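Local coordinates for protein EvdO1 (Micromonospora carbonacea, PDB 4XBZ) that is probably a metal-dependent oxygenase of the phytanoyl-CoA dioxygenase family that takes part in the oxidative cyclizations of orthosomycin biosynthesis, at residues A103-I108 with M146-P151; G182-P187 with K252-I257. One frame throughout, in Å; residues are numbered along the deposited sequence.

Interaction 1 (A103-I108 with M146-P151); sequences AAPVRI and MVFKTP
With chi1 at 47°, CG of F148 sits between its backbone N and carbonyl carbon, and the ring turns toward 103-108. V106 O lies over one face of that ring, toward the rim, and P105 O comes obliquely to F148 CE2 at 3.0 Å. CD1 of I108 reaches CE1 of F148 at 4.0 Å, the two side chains crossing at a slant, and meets CE of M146 on the same face of the sheet.

R107 puts CG anti to its backbone N (chi1 -177°) and runs extended to NE, passing V147 CG2 at 3.9 Å from its own CG. NE of R107 forms a salt bridge with E109 and NH1 a hydrogen bond to a glycerol; the R107 side chain lies about 7 Å from the nickel ion (nearest atoms). At the far end the methyls A104 CB and T150 CG2 are pressed to 3.4 Å, while T150 OG1 bonds to G153 O.

I108 and M146 exchange two backbone hydrogen bonds, and F148 N donates to V106 O at 3.1 Å. Two antiparallel strands thus pair at one side of the major sheet of a double-stranded beta helix, with V106 and R107 forming a classic beta bulge against V93.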
loop_
_atom_site.group_PDB
_atom_site.type_symbol
_atom_site.label_atom_id
_atom_site.label_comp_id
_atom_site.label_asym_id
_atom_site.label_seq_id
_atom_site.Cartn_x
_atom_site.Cartn_y
_atom_site.Cartn_z
ATOM N N ALA A 103 -19.285 -20.020 -31.371
ATOM C CA ALA A 103 -18.035 -19.464 -30.852
ATOM C C ALA A 103 -18.143 -17.942 -30.732
ATOM O O ALA A 103 -18.659 -17.283 -31.629
ATOM C CB ALA A 103 -16.859 -19.849 -31.752
ATOM N N ALA A 104 -17.680 -17.381 -29.621
ATOM C CA ALA A 104 -17.727 -15.934 -29.446
ATOM C C ALA A 104 -16.446 -15.424 -28.790
ATOM O O ALA A 104 -15.741 -16.189 -28.146
ATOM C CB ALA A 104 -18.929 -15.552 -28.636
ATOM N N PRO A 105 -16.121 -14.133 -28.986
ATOM C CA PRO A 105 -14.986 -13.531 -28.274
ATOM C C PRO A 105 -15.418 -13.037 -26.894
ATOM O O PRO A 105 -16.544 -12.557 -26.764
ATOM C CB PRO A 105 -14.588 -12.361 -29.174
ATOM C CG PRO A 105 -15.906 -11.936 -29.806
ATOM C CD PRO A 105 -16.741 -13.190 -29.939
ATOM N N VAL A 106 -14.546 -13.143 -25.894
ATOM C CA VAL A 106 -14.898 -12.743 -24.536
ATOM C C VAL A 106 -13.882 -11.763 -23.944
ATOM O O VAL A 106 -14.152 -11.129 -22.913
ATOM C CB VAL A 106 -15.027 -13.972 -23.594
ATOM C CG1 VAL A 106 -16.291 -14.775 -23.927
ATOM C CG2 VAL A 106 -13.798 -14.850 -23.688
ATOM N N ARG A 107 -12.723 -11.641 -24.593
ATOM C CA ARG A 107 -11.687 -10.738 -24.110
ATOM C C ARG A 107 -10.757 -10.292 -25.223
ATOM O O ARG A 107 -10.291 -11.098 -26.033
ATOM C CB ARG A 107 -10.885 -11.408 -22.985
ATOM C CG ARG A 107 -9.811 -10.547 -22.319
ATOM C CD ARG A 107 -9.088 -11.361 -21.241
ATOM N NE ARG A 107 -7.816 -10.767 -20.818
ATOM C CZ ARG A 107 -7.478 -10.499 -19.550
ATOM N NH1 ARG A 107 -8.332 -10.752 -18.559
ATOM N NH2 ARG A 107 -6.291 -9.959 -19.269
ATOM N N ILE A 108 -10.485 -8.994 -25.247
ATOM C CA ILE A 108 -9.510 -8.416 -26.169
ATOM C C ILE A 108 -8.306 -7.858 -25.373
ATOM O O ILE A 108 -8.484 -7.078 -24.446
ATOM C CB ILE A 108 -10.171 -7.311 -27.042
ATOM C CG1 ILE A 108 -11.263 -7.922 -27.919
ATOM C CG2 ILE A 108 -9.156 -6.601 -27.913
ATOM C CD1 ILE A 108 -12.271 -6.935 -28.410
ATOM N N MET A 146 -9.986 -5.643 -22.286
ATOM C CA MET A 146 -11.404 -5.496 -22.059
ATOM C C MET A 146 -12.036 -6.869 -22.001
ATOM O O MET A 146 -11.735 -7.742 -22.827
ATOM C CB MET A 146 -12.054 -4.645 -23.133
ATOM C CG MET A 146 -13.492 -4.285 -22.805
ATOM S SD MET A 146 -14.224 -3.234 -24.069
ATOM C CE MET A 146 -14.146 -4.333 -25.472
ATOM N N VAL A 147 -12.889 -7.063 -20.996
ATOM C CA VAL A 147 -13.654 -8.297 -20.845
ATOM C C VAL A 147 -15.136 -7.989 -20.980
ATOM O O VAL A 147 -15.619 -6.953 -20.507
ATOM C CB VAL A 147 -13.381 -8.985 -19.493
ATOM C CG1 VAL A 147 -14.184 -10.279 -19.366
ATOM C CG2 VAL A 147 -11.894 -9.275 -19.330
ATOM N N PHE A 148 -15.855 -8.894 -21.632
ATOM C CA PHE A 148 -17.283 -8.716 -21.903
ATOM C C PHE A 148 -17.884 -10.095 -22.063
ATOM O O PHE A 148 -17.205 -11.017 -22.512
ATOM C CB PHE A 148 -17.497 -7.875 -23.160
ATOM C CG PHE A 148 -16.647 -8.321 -24.318
ATOM C CD1 PHE A 148 -15.317 -7.916 -24.418
ATOM C CD2 PHE A 148 -17.156 -9.187 -25.274
ATOM C CE1 PHE A 148 -14.511 -8.354 -25.465
ATOM C CE2 PHE A 148 -16.361 -9.627 -26.321
ATOM C CZ PHE A 148 -15.034 -9.212 -26.415
ATOM N N LYS A 149 -19.147 -10.272 -21.702
ATOM C CA LYS A 149 -19.706 -11.599 -21.884
ATOM C C LYS A 149 -20.678 -11.676 -23.046
ATOM O O LYS A 149 -20.999 -10.676 -23.690
ATOM C CB LYS A 149 -20.373 -12.082 -20.599
ATOM C CG LYS A 149 -21.208 -11.063 -19.908
ATOM C CD LYS A 149 -21.482 -11.502 -18.473
ATOM C CE LYS A 149 -20.193 -11.890 -17.768
ATOM N NZ LYS A 149 -20.375 -12.025 -16.308
ATOM N N THR A 150 -21.116 -12.900 -23.314
ATOM C CA THR A 150 -21.990 -13.205 -24.432
ATOM C C THR A 150 -23.453 -13.155 -23.992
ATOM O O THR A 150 -23.938 -14.082 -23.344
ATOM C CB THR A 150 -21.664 -14.594 -25.011
ATOM O OG1 THR A 150 -21.655 -15.566 -23.959
ATOM C CG2 THR A 150 -20.312 -14.592 -25.636
ATOM N N PRO A 151 -24.162 -12.075 -24.354
ATOM C CA PRO A 151 -25.520 -11.803 -23.856
ATOM C C PRO A 151 -26.550 -12.916 -24.133
ATOM O O PRO A 151 -27.557 -12.959 -23.442
ATOM C CB PRO A 151 -25.909 -10.504 -24.583
ATOM C CG PRO A 151 -24.997 -10.418 -25.742
ATOM C CD PRO A 151 -23.714 -11.060 -25.319
#

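Interaction 2 (G182-P187 with K252-I257)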
loop_
_atom_site.group_PDB
_atom_site.type_symbol
_atom_site.label_atom_id
_atom_site.label_comp_id
_atom_site.label_asym_id
_atom_site.label_seq_id
_atom_site.Cartn_x
_atom_site.Cartn_y
_atom_site.Cartn_z
ATOM N N GLY A 182 -11.008 -2.401 -12.500
ATOM C CA GLY A 182 -12.063 -2.750 -13.435
ATOM C C GLY A 182 -12.936 -1.544 -13.663
ATOM O O GLY A 182 -13.640 -1.104 -12.754
ATOM N N ILE A 183 -12.866 -0.987 -14.868
ATOM C CA ILE A 183 -13.673 0.175 -15.217
ATOM C C ILE A 183 -14.903 -0.265 -16.026
ATOM O O ILE A 183 -14.793 -0.878 -17.091
ATOM C CB ILE A 183 -12.833 1.188 -15.977
ATOM C CG1 ILE A 183 -11.581 1.484 -15.154
ATOM C CG2 ILE A 183 -13.622 2.455 -16.247
ATOM C CD1 ILE A 183 -10.629 2.470 -15.785
ATOM N N TYR A 184 -16.081 0.018 -15.481
ATOM C CA TYR A 184 -17.318 -0.541 -16.009
ATOM C C TYR A 184 -17.962 0.326 -17.087
ATOM O O TYR A 184 -18.268 1.504 -16.864
ATOM C CB TYR A 184 -18.298 -0.783 -14.861
ATOM C CG TYR A 184 -17.961 -2.031 -14.098
ATOM C CD1 TYR A 184 -16.756 -2.143 -13.412
ATOM C CD2 TYR A 184 -18.831 -3.108 -14.073
ATOM C CE1 TYR A 184 -16.428 -3.289 -12.723
ATOM C CE2 TYR A 184 -18.516 -4.253 -13.375
ATOM C CZ TYR A 184 -17.305 -4.338 -12.699
ATOM O OH TYR A 184 -16.966 -5.482 -12.014
ATOM N N LEU A 185 -18.158 -0.275 -18.257
ATOM C CA LEU A 185 -18.777 0.409 -19.382
ATOM C C LEU A 185 -20.282 0.151 -19.364
ATOM O O LEU A 185 -21.077 0.951 -19.857
ATOM C CB LEU A 185 -18.188 -0.063 -20.705
ATOM C CG LEU A 185 -16.671 -0.025 -20.860
ATOM C CD1 LEU A 185 -16.258 -0.054 -22.331
ATOM C CD2 LEU A 185 -16.074 1.174 -20.143
ATOM N N ASP A 186 -20.665 -0.987 -18.804
ATOM C CA ASP A 186 -22.067 -1.333 -18.696
ATOM C C ASP A 186 -22.399 -1.565 -17.228
ATOM O O ASP A 186 -21.503 -1.906 -16.441
ATOM C CB ASP A 186 -22.375 -2.559 -19.552
ATOM C CG ASP A 186 -21.958 -2.368 -20.986
ATOM O OD1 ASP A 186 -22.281 -1.306 -21.573
ATOM O OD2 ASP A 186 -21.286 -3.270 -21.521
ATOM N N PRO A 187 -23.669 -1.349 -16.844
ATOM C CA PRO A 187 -24.024 -1.574 -15.437
ATOM C C PRO A 187 -23.866 -3.041 -15.065
ATOM O O PRO A 187 -23.929 -3.916 -15.934
ATOM C CB PRO A 187 -25.488 -1.128 -15.353
ATOM C CG PRO A 187 -26.009 -1.260 -16.726
ATOM C CD PRO A 187 -24.851 -1.035 -17.673
ATOM N N LYS A 252 -27.093 -9.436 -21.007
ATOM C CA LYS A 252 -26.319 -8.206 -20.878
ATOM C C LYS A 252 -24.894 -8.426 -21.341
ATOM O O LYS A 252 -24.298 -9.449 -21.013
ATOM C CB LYS A 252 -26.314 -7.703 -19.436
ATOM C CG LYS A 252 -27.682 -7.445 -18.841
ATOM C CD LYS A 252 -27.567 -6.980 -17.385
ATOM C CE LYS A 252 -28.940 -6.646 -16.813
ATOM N NZ LYS A 252 -29.937 -7.659 -17.279
ATOM N N GLN A 253 -24.333 -7.472 -22.085
ATOM C CA GLN A 253 -22.990 -7.688 -22.617
ATOM C C GLN A 253 -21.898 -7.434 -21.558
ATOM O O GLN A 253 -20.790 -7.986 -21.654
ATOM C CB GLN A 253 -22.741 -6.832 -23.866
ATOM C CG GLN A 253 -21.611 -7.397 -24.742
ATOM C CD GLN A 253 -21.339 -6.568 -25.989
ATOM O OE1 GLN A 253 -21.398 -5.330 -25.957
ATOM N NE2 GLN A 253 -21.043 -7.252 -27.105
ATOM N N ARG A 254 -22.217 -6.618 -20.560
ATOM C CA ARG A 254 -21.358 -6.444 -19.379
ATOM C C ARG A 254 -19.880 -6.265 -19.733
ATOM O O ARG A 254 -19.065 -7.151 -19.509
ATOM C CB ARG A 254 -21.530 -7.636 -18.431
ATOM C CG ARG A 254 -22.929 -7.750 -17.847
ATOM C CD ARG A 254 -22.887 -7.740 -16.341
ATOM N NE ARG A 254 -21.585 -7.308 -15.872
ATOM C CZ ARG A 254 -20.780 -8.031 -15.101
ATOM N NH1 ARG A 254 -21.148 -9.220 -14.659
ATOM N NH2 ARG A 254 -19.602 -7.542 -14.771
ATOM N N ARG A 255 -19.548 -5.121 -20.310
ATOM C CA ARG A 255 -18.176 -4.856 -20.705
ATOM C C ARG A 255 -17.400 -4.179 -19.569
ATOM O O ARG A 255 -17.848 -3.171 -19.007
ATOM C CB ARG A 255 -18.140 -3.987 -21.971
ATOM C CG ARG A 255 -18.978 -4.522 -23.145
ATOM C CD ARG A 255 -19.263 -3.426 -24.162
ATOM N NE ARG A 255 -20.040 -2.320 -23.606
ATOM C CZ ARG A 255 -20.093 -1.102 -24.137
ATOM N NH1 ARG A 255 -19.402 -0.833 -25.243
ATOM N NH2 ARG A 255 -20.818 -0.147 -23.554
ATOM N N VAL A 256 -16.234 -4.738 -19.251
ATOM C CA VAL A 256 -15.333 -4.150 -18.269
ATOM C C VAL A 256 -13.908 -4.034 -18.821
ATOM O O VAL A 256 -13.360 -5.001 -19.348
ATOM C CB VAL A 256 -15.288 -4.974 -16.963
ATOM C CG1 VAL A 256 -14.295 -4.345 -15.970
ATOM C CG2 VAL A 256 -16.670 -5.075 -16.335
ATOM N N ILE A 257 -13.324 -2.845 -18.698
ATOM C CA ILE A 257 -11.927 -2.618 -19.048
ATOM C C ILE A 257 -11.054 -2.798 -17.807
ATOM O O ILE A 257 -11.258 -2.100 -16.811
ATOM C CB ILE A 257 -11.718 -1.206 -19.632
ATOM C CG1 ILE A 257 -12.237 -1.136 -21.062
ATOM C CG2 ILE A 257 -10.249 -0.814 -19.624
ATOM C CD1 ILE A 257 -12.211 0.262 -21.631
HETATM O O HOH W 1 -17.240 -7.655 -14.196
HETATM O O HOH W 2 -20.232 -3.859 -17.355
#
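G182-P187 and K252-I257 run antiparallel, I183 and I257 trading two backbone hydrogen bonds and L185 N adding a third to R255 O, while Y184 and V256 form the non-hydrogen-bonded pair between them. V256 sets CG2 over the centre of the Y184 ring, 3.6 Å from the centroid and 13° off the normal, a clear CH-pi contact. R254 folds back through bends at chi2 and chi3 until its guanidinium lies beside that ring, the planes 3° apart; NH1 bonds to N192.

The polar centre is D186. R255 grips its carboxylate side-on, NE to OD2 at 2.6 Å and NH2 to OD1 at 2.7 Å, both on syn sides and with the two flat groups 17° from coplanar. R255 N reaches OD2 from the anti side at 2.8 Å, giving that oxygen two donors. L185 CB lies over one face of the guanidinium, toward its rim, and NH1 of R255 goes on to Q73 O in helix 66-86. Replacing D186 by an alanine would remove both carboxylate oxygens, and the R255 charge would probably lose its mate and R255 N its acceptor. Further along, L185 CD1 meets I257 CD1 at 4.1 Å, beside V72 of the same helix. This is neighbouring-strand pairing in the major sheet of the double-stranded beta helix, continued past the strand ends by the L185-R255 backbone bond and the bidentate D186-R255 salt bridge.

From the N terminus, strand 105-109 leads through three helices to strand 139-147, and interaction 1 closes that 37-residue excursion. The chain then supplies nickel ligands H160 and D162 before strand 179-184; interaction 2 closes a longer loop of 64 residues, which carries the third ligand, H244. The loops follow in series, neither nesting nor crossing. In space they sit side by side, centres 11 Å apart, because strands 139-147 and 256-263 are neighbours: V147 O lies 2.6 Å from V256 N, a probable hydrogen bond, and K149 N probably bonds to Q253 O. The two contacts thereby unite four consecutive strands of the major sheet, with helix 66-86 packing against both.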